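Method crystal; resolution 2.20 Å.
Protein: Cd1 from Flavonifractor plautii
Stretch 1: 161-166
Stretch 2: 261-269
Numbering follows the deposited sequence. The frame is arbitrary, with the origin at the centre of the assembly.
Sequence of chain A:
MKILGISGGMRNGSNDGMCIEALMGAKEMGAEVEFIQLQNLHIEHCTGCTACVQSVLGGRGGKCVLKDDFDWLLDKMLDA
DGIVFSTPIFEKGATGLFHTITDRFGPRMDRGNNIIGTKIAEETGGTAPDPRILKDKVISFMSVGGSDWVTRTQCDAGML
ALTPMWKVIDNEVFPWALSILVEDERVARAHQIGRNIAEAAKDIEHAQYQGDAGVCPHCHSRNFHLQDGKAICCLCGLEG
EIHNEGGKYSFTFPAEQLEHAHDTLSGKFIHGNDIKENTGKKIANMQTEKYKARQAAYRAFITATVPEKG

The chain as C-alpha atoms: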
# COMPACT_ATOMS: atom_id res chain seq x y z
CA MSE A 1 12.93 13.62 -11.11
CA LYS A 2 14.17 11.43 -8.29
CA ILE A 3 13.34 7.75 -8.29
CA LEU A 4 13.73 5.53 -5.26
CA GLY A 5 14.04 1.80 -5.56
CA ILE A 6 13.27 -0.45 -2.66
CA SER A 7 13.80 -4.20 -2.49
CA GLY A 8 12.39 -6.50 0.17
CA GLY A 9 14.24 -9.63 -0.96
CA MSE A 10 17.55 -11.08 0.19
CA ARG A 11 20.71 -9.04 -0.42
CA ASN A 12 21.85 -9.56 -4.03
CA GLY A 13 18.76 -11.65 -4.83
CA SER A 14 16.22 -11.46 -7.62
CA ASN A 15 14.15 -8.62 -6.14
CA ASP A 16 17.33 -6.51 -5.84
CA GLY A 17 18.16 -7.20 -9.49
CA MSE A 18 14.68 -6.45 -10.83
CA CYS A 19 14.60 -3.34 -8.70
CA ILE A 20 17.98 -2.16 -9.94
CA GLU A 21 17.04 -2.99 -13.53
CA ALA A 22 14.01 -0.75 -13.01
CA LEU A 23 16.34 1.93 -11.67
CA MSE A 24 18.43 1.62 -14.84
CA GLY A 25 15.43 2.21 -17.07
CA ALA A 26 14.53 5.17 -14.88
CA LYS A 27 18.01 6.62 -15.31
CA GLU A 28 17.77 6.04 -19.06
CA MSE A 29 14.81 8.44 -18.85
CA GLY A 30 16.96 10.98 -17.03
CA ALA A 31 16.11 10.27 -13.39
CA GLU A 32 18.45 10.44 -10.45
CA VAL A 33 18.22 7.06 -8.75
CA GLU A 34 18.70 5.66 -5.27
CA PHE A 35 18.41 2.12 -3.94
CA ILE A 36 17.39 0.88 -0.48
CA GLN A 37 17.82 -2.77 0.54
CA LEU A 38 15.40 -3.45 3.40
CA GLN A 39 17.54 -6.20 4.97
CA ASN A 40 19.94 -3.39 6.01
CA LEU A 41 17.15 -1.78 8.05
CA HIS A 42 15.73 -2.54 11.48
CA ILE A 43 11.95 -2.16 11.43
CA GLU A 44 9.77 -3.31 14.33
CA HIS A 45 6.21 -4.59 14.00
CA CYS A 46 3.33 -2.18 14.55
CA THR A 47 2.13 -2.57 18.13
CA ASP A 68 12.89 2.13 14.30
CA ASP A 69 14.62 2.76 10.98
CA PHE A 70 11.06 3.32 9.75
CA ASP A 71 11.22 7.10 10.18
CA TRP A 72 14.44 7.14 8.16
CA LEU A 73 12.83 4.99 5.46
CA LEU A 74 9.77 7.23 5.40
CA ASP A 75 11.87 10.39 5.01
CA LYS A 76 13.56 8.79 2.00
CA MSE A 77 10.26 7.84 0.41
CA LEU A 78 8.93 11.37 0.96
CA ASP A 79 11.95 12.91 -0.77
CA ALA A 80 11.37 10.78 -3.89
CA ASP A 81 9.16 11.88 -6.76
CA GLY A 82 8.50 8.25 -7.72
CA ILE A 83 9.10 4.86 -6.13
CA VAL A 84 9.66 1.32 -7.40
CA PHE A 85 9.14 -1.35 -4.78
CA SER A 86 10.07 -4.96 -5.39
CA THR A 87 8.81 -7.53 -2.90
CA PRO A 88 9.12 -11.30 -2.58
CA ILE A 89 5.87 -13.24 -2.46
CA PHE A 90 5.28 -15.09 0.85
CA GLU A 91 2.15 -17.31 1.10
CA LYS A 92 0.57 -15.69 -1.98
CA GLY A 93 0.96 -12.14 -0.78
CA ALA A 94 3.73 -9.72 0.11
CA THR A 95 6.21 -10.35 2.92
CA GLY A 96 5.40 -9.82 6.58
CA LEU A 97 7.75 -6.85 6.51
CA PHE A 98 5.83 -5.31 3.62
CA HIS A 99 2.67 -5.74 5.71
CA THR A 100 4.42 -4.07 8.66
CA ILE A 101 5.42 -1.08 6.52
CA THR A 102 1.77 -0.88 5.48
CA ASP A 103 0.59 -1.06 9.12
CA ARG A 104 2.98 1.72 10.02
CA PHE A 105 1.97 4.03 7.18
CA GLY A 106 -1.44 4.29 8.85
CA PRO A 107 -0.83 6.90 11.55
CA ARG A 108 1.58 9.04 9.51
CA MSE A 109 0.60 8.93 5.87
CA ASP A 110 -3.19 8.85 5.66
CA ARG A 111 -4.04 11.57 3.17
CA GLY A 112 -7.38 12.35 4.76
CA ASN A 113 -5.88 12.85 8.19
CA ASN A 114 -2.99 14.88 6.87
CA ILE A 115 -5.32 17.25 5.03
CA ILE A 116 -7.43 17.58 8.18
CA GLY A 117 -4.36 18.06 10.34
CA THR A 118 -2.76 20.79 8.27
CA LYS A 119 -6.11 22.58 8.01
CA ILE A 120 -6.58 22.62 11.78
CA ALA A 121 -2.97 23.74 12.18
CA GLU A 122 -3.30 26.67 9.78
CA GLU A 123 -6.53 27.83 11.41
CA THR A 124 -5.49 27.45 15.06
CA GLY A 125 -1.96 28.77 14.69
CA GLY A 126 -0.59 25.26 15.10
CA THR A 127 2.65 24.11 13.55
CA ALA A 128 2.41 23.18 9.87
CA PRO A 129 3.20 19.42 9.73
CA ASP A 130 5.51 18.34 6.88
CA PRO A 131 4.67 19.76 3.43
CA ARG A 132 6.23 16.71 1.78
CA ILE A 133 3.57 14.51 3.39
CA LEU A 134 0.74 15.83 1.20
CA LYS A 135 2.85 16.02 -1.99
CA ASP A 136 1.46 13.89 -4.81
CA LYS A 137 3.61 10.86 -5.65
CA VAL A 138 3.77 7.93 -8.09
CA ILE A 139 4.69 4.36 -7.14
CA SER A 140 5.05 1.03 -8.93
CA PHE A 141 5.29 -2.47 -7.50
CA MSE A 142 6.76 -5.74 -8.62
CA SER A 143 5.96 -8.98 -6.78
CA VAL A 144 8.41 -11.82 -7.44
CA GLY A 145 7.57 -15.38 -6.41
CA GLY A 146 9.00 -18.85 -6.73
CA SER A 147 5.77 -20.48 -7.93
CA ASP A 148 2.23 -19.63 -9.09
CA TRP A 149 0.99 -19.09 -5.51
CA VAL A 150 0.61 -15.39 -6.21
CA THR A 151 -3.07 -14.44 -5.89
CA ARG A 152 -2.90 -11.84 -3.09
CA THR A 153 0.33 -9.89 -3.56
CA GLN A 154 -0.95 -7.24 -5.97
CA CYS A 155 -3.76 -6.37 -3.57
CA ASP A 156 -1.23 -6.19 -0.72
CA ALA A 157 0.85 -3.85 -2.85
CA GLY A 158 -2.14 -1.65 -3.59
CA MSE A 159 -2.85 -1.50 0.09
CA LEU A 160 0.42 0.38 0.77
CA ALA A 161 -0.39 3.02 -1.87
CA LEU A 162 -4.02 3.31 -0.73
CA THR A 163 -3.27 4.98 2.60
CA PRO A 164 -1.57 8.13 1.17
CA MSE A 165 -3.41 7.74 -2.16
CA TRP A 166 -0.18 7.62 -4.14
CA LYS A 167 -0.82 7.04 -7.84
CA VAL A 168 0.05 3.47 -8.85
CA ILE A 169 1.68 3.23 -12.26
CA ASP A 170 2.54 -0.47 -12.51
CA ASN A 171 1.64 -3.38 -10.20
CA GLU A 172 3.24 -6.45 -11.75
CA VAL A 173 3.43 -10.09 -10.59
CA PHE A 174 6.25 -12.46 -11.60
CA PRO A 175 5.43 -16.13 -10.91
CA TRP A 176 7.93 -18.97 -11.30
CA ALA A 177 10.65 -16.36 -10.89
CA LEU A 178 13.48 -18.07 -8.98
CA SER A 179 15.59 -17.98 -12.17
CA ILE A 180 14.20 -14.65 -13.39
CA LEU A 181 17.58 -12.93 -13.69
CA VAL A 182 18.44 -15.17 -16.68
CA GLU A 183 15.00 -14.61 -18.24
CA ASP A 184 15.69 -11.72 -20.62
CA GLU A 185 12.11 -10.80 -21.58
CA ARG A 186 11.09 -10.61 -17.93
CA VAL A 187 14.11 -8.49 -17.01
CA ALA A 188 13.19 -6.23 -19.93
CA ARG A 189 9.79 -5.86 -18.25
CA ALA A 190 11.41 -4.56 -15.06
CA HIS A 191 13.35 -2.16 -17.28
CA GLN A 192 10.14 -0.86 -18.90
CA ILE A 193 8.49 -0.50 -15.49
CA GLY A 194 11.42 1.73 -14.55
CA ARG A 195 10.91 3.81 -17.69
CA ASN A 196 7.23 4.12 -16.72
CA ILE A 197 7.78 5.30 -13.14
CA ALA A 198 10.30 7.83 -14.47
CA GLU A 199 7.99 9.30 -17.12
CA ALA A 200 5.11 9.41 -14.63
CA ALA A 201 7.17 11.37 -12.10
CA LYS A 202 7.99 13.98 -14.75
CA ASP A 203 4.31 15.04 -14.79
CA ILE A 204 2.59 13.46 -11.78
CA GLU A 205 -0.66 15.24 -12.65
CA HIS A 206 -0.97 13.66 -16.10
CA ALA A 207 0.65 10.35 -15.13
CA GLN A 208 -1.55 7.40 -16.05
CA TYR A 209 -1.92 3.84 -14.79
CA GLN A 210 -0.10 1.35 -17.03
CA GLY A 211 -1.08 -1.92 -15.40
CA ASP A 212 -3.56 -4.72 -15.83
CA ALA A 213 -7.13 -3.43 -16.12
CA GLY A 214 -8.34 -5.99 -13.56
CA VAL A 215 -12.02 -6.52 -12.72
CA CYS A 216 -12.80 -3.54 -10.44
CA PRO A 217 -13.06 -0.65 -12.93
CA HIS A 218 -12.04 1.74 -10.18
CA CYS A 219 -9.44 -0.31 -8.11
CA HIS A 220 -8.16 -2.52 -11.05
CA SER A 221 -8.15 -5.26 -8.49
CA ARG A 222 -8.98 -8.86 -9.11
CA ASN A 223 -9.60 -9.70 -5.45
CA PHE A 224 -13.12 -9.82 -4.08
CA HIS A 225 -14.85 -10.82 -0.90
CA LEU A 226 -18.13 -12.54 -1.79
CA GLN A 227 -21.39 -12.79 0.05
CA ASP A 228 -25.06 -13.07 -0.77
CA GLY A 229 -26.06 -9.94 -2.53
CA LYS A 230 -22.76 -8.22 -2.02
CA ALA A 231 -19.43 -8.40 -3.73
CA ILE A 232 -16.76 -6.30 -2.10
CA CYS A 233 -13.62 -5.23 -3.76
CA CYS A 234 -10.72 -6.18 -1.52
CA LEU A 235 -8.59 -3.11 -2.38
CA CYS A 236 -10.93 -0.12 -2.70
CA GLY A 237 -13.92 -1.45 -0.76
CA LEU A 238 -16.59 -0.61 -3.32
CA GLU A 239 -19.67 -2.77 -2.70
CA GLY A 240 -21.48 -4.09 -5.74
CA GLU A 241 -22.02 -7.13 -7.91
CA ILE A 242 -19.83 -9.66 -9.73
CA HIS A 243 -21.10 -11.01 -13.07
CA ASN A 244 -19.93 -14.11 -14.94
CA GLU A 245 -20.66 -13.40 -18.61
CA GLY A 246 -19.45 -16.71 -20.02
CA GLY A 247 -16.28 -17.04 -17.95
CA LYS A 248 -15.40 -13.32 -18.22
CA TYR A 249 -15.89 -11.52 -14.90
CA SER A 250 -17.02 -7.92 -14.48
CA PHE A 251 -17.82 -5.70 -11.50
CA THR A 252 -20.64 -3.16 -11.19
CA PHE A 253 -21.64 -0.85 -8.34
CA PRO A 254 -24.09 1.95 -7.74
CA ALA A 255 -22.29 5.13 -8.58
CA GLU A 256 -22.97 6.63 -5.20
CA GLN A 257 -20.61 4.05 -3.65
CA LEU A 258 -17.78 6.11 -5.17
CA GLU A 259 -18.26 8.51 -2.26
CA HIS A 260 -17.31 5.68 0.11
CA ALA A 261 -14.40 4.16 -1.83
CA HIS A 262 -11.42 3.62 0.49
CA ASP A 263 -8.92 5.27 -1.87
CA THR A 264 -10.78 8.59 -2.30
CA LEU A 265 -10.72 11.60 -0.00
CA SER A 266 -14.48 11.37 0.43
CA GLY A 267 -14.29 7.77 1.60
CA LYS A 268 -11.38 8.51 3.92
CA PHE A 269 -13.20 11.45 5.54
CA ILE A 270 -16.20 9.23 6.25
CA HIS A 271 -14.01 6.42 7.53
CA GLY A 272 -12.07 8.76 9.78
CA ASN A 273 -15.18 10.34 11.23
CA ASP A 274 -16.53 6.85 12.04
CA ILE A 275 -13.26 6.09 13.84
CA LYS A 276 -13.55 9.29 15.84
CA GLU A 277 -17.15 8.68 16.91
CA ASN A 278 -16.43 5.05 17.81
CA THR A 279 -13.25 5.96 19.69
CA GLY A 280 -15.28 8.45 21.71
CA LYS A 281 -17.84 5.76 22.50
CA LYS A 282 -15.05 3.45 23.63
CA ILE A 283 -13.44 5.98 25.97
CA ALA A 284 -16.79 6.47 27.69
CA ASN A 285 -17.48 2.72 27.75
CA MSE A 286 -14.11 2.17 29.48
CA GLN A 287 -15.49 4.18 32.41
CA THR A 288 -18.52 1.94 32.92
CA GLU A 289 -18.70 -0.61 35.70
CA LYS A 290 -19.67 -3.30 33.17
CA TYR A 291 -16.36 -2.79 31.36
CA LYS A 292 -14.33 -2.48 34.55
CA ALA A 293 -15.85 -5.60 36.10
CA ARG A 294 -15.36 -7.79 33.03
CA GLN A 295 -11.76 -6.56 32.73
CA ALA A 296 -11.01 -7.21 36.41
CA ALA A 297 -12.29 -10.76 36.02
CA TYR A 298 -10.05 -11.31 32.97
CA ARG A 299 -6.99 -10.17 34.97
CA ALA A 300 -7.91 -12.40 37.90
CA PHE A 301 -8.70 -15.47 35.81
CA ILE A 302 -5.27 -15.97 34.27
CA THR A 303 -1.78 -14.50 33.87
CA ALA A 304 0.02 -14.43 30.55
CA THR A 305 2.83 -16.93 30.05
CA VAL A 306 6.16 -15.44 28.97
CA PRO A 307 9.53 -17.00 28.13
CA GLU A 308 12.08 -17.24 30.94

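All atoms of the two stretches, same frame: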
# COMPACT_ATOMS: atom_id res chain seq x y z
N ALA A 161 -0.13 1.76 -1.17
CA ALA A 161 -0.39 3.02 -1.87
C ALA A 161 -1.71 3.65 -1.43
O ALA A 161 -1.84 4.88 -1.46
CB ALA A 161 -0.43 2.79 -3.38
N LEU A 162 -2.67 2.83 -1.02
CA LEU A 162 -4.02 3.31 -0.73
C LEU A 162 -4.03 4.32 0.40
O LEU A 162 -4.80 5.29 0.38
CB LEU A 162 -4.93 2.13 -0.39
CG LEU A 162 -6.36 2.45 0.03
CD1 LEU A 162 -7.25 1.29 -0.34
CD2 LEU A 162 -6.42 2.71 1.52
N THR A 163 -3.21 4.11 1.43
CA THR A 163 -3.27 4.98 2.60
C THR A 163 -2.97 6.43 2.23
O THR A 163 -3.81 7.30 2.48
CB THR A 163 -2.36 4.40 3.69
OG1 THR A 163 -3.04 3.30 4.31
CG2 THR A 163 -1.98 5.42 4.77
N PRO A 164 -1.82 6.75 1.62
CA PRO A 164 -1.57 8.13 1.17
C PRO A 164 -2.14 8.46 -0.20
O PRO A 164 -1.92 9.57 -0.68
CB PRO A 164 -0.04 8.20 1.13
CG PRO A 164 0.36 6.79 0.77
CD PRO A 164 -0.62 5.91 1.50
N MSE A 165 -2.86 7.54 -0.82
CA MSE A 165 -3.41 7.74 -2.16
C MSE A 165 -2.35 8.10 -3.20
O MSE A 165 -2.58 8.91 -4.09
CB MSE A 165 -4.49 8.81 -2.14
CG MSE A 165 -5.77 8.34 -1.50
SE MSE A 165 -7.07 9.80 -1.28
CE MSE A 165 -7.44 10.19 -3.15
N TRP A 166 -1.17 7.50 -3.08
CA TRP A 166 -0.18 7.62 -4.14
C TRP A 166 -0.70 6.97 -5.42
O TRP A 166 -1.44 5.98 -5.39
CB TRP A 166 1.13 6.96 -3.72
CG TRP A 166 1.84 7.71 -2.67
CD1 TRP A 166 1.63 8.99 -2.30
CD2 TRP A 166 2.90 7.21 -1.84
NE1 TRP A 166 2.49 9.34 -1.30
CE2 TRP A 166 3.27 8.26 -0.99
CE3 TRP A 166 3.57 5.99 -1.74
CZ2 TRP A 166 4.29 8.13 -0.05
CZ3 TRP A 166 4.57 5.86 -0.81
CH2 TRP A 166 4.92 6.93 0.03
N ALA A 261 -15.56 4.95 -1.43
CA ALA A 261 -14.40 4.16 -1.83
C ALA A 261 -13.18 4.50 -0.99
O ALA A 261 -12.85 5.68 -0.81
CB ALA A 261 -14.11 4.38 -3.31
N HIS A 262 -12.48 3.46 -0.51
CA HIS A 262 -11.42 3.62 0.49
C HIS A 262 -10.22 4.39 -0.02
O HIS A 262 -9.38 4.80 0.80
CB HIS A 262 -10.95 2.25 0.98
CG HIS A 262 -12.01 1.42 1.64
ND1 HIS A 262 -13.30 1.87 1.82
CD2 HIS A 262 -11.96 0.18 2.16
CE1 HIS A 262 -14.01 0.93 2.43
NE2 HIS A 262 -13.21 -0.11 2.64
N ASP A 263 -10.08 4.58 -1.32
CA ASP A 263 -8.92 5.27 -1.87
C ASP A 263 -9.29 6.64 -2.44
O ASP A 263 -8.57 7.17 -3.29
CB ASP A 263 -8.25 4.42 -2.95
CG ASP A 263 -9.15 4.15 -4.12
OD1 ASP A 263 -10.37 4.37 -3.97
OD2 ASP A 263 -8.66 3.74 -5.19
N THR A 264 -10.40 7.22 -1.99
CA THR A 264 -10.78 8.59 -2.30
C THR A 264 -10.79 9.40 -1.01
O THR A 264 -10.98 8.85 0.08
CB THR A 264 -12.16 8.67 -2.95
OG1 THR A 264 -13.17 8.41 -1.96
CG2 THR A 264 -12.30 7.66 -4.09
N LEU A 265 -10.60 10.71 -1.15
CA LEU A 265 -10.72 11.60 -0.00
C LEU A 265 -12.08 11.47 0.66
O LEU A 265 -12.18 11.39 1.89
CB LEU A 265 -10.49 13.05 -0.42
CG LEU A 265 -9.05 13.46 -0.62
CD1 LEU A 265 -9.01 14.97 -0.73
CD2 LEU A 265 -8.24 12.99 0.56
N SER A 266 -13.14 11.45 -0.14
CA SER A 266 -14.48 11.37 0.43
C SER A 266 -14.61 10.14 1.31
O SER A 266 -15.06 10.23 2.46
CB SER A 266 -15.51 11.35 -0.71
OG SER A 266 -16.83 11.33 -0.22
N GLY A 267 -14.19 8.98 0.81
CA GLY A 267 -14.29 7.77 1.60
C GLY A 267 -13.44 7.80 2.84
O GLY A 267 -13.84 7.26 3.88
N LYS A 268 -12.26 8.43 2.76
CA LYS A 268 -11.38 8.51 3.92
C LYS A 268 -11.96 9.44 4.99
O LYS A 268 -11.83 9.16 6.18
CB LYS A 268 -9.99 8.98 3.49
CG LYS A 268 -9.14 7.92 2.79
CD LYS A 268 -7.72 8.41 2.53
CE LYS A 268 -6.92 7.38 1.71
NZ LYS A 268 -7.00 6.04 2.35
N PHE A 269 -12.57 10.55 4.58
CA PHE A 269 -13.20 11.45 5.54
C PHE A 269 -14.31 10.74 6.30
O PHE A 269 -14.39 10.83 7.53
CB PHE A 269 -13.73 12.69 4.81
CG PHE A 269 -12.65 13.60 4.30
CD1 PHE A 269 -11.42 13.65 4.94
CD2 PHE A 269 -12.86 14.40 3.18
CE1 PHE A 269 -10.42 14.49 4.48
CE2 PHE A 269 -11.85 15.24 2.72
CZ PHE A 269 -10.63 15.27 3.36

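One long side chain can tie together two backbone segments far apart in sequence, as when a lysine donates to a carbonyl of each. The contact between residues 161-166 and 261-269 of Cd1 is a compact example: touching residues are at least 98 positions apart in sequence, the two stretches together bury 331 Å², and a cross-stretch hydrogen bond from a lysine sits beside side-chain packing against both apolar groups and backbone.

Stretch 2 opens with a type I turn from Ala-261 to Thr-264. Ala-261 does not touch stretch 1, but its carbonyl oxygen organises the turn, Ala-261 O accepting from Thr-264 N at 3.1 Å and from the hydroxyl Thr-264 OG1 at 3.0 Å. The turn presents His-262 and Asp-263 to Leu-162. At His-262 it is mainly the backbone that matters: Leu-162 CD2 lies 3.7 Å from His-262 O, while the imidazole leads away from the contact. The leucine CB points sideways, and its t,t side chain brings the methyl groups nearer to the turn, with Leu-162 CD1 4.0 Å from His-262 CB.

Asp-263 makes the closest backbone approach, its CA 5.4 Å from the CA of Leu-162. Its side chain divides along its length: the methylene packs against the leucine, Asp-263 CB to Leu-162 CG being 4.0 Å, whereas the carboxylate leads away and OD1 is hydrogen-bonded elsewhere in the structure. An acidic residue can thus line an apolar contact without burying its charge against it.

Thr-264 directs its CB away from stretch 1 and serves its own stretch instead. As the N-cap residue it accepts from Gly-267 N through Thr-264 OG1, at 3.0 Å and a nearly straight angle of 166°. The same hydroxyl, donating to Ala-261 O, therefore ties turn to helix.

Leu-265 begins the helix, and the end of its side chain comes nearer to stretch 1. Its partner is Met-165, a selenomethionine with positive phi whose CB points toward stretch 2. Met-165 loses 95 Å² to the contact, the largest share of any residue here. Its long, flexible side chain follows the backbone, placing Met-165 CE 3.2 Å from Asp-263 O and Met-165 SE 3.6 Å from Leu-265 N; SE also meets the methyl Leu-265 CD2 at 3.9 Å. Gly-267 suits the tight space beside the turn, since a CB in ideal position on Gly-267 would lie 2.1 Å from Ala-261 O.

Lys-268 completes the arrangement. Its backbone N donates to Thr-264 O at 3.0 Å; its CA-to-CB bond points toward stretch 1, and the side chain of this buried residue runs m, t, t, m. Lys-268 CE lies 3.5 Å from Met-165 CG and 3.2 Å from Thr-163 O. At the tip, Lys-268 NZ donates to Leu-162 O at 3.0 Å and to His-262 O at 3.1 Å, bridging one carbonyl from each stretch. Lysine fits because it combines a long aliphatic stem with an amine able to serve several acceptors; the general lesson is that one such residue can fasten two backbones at once.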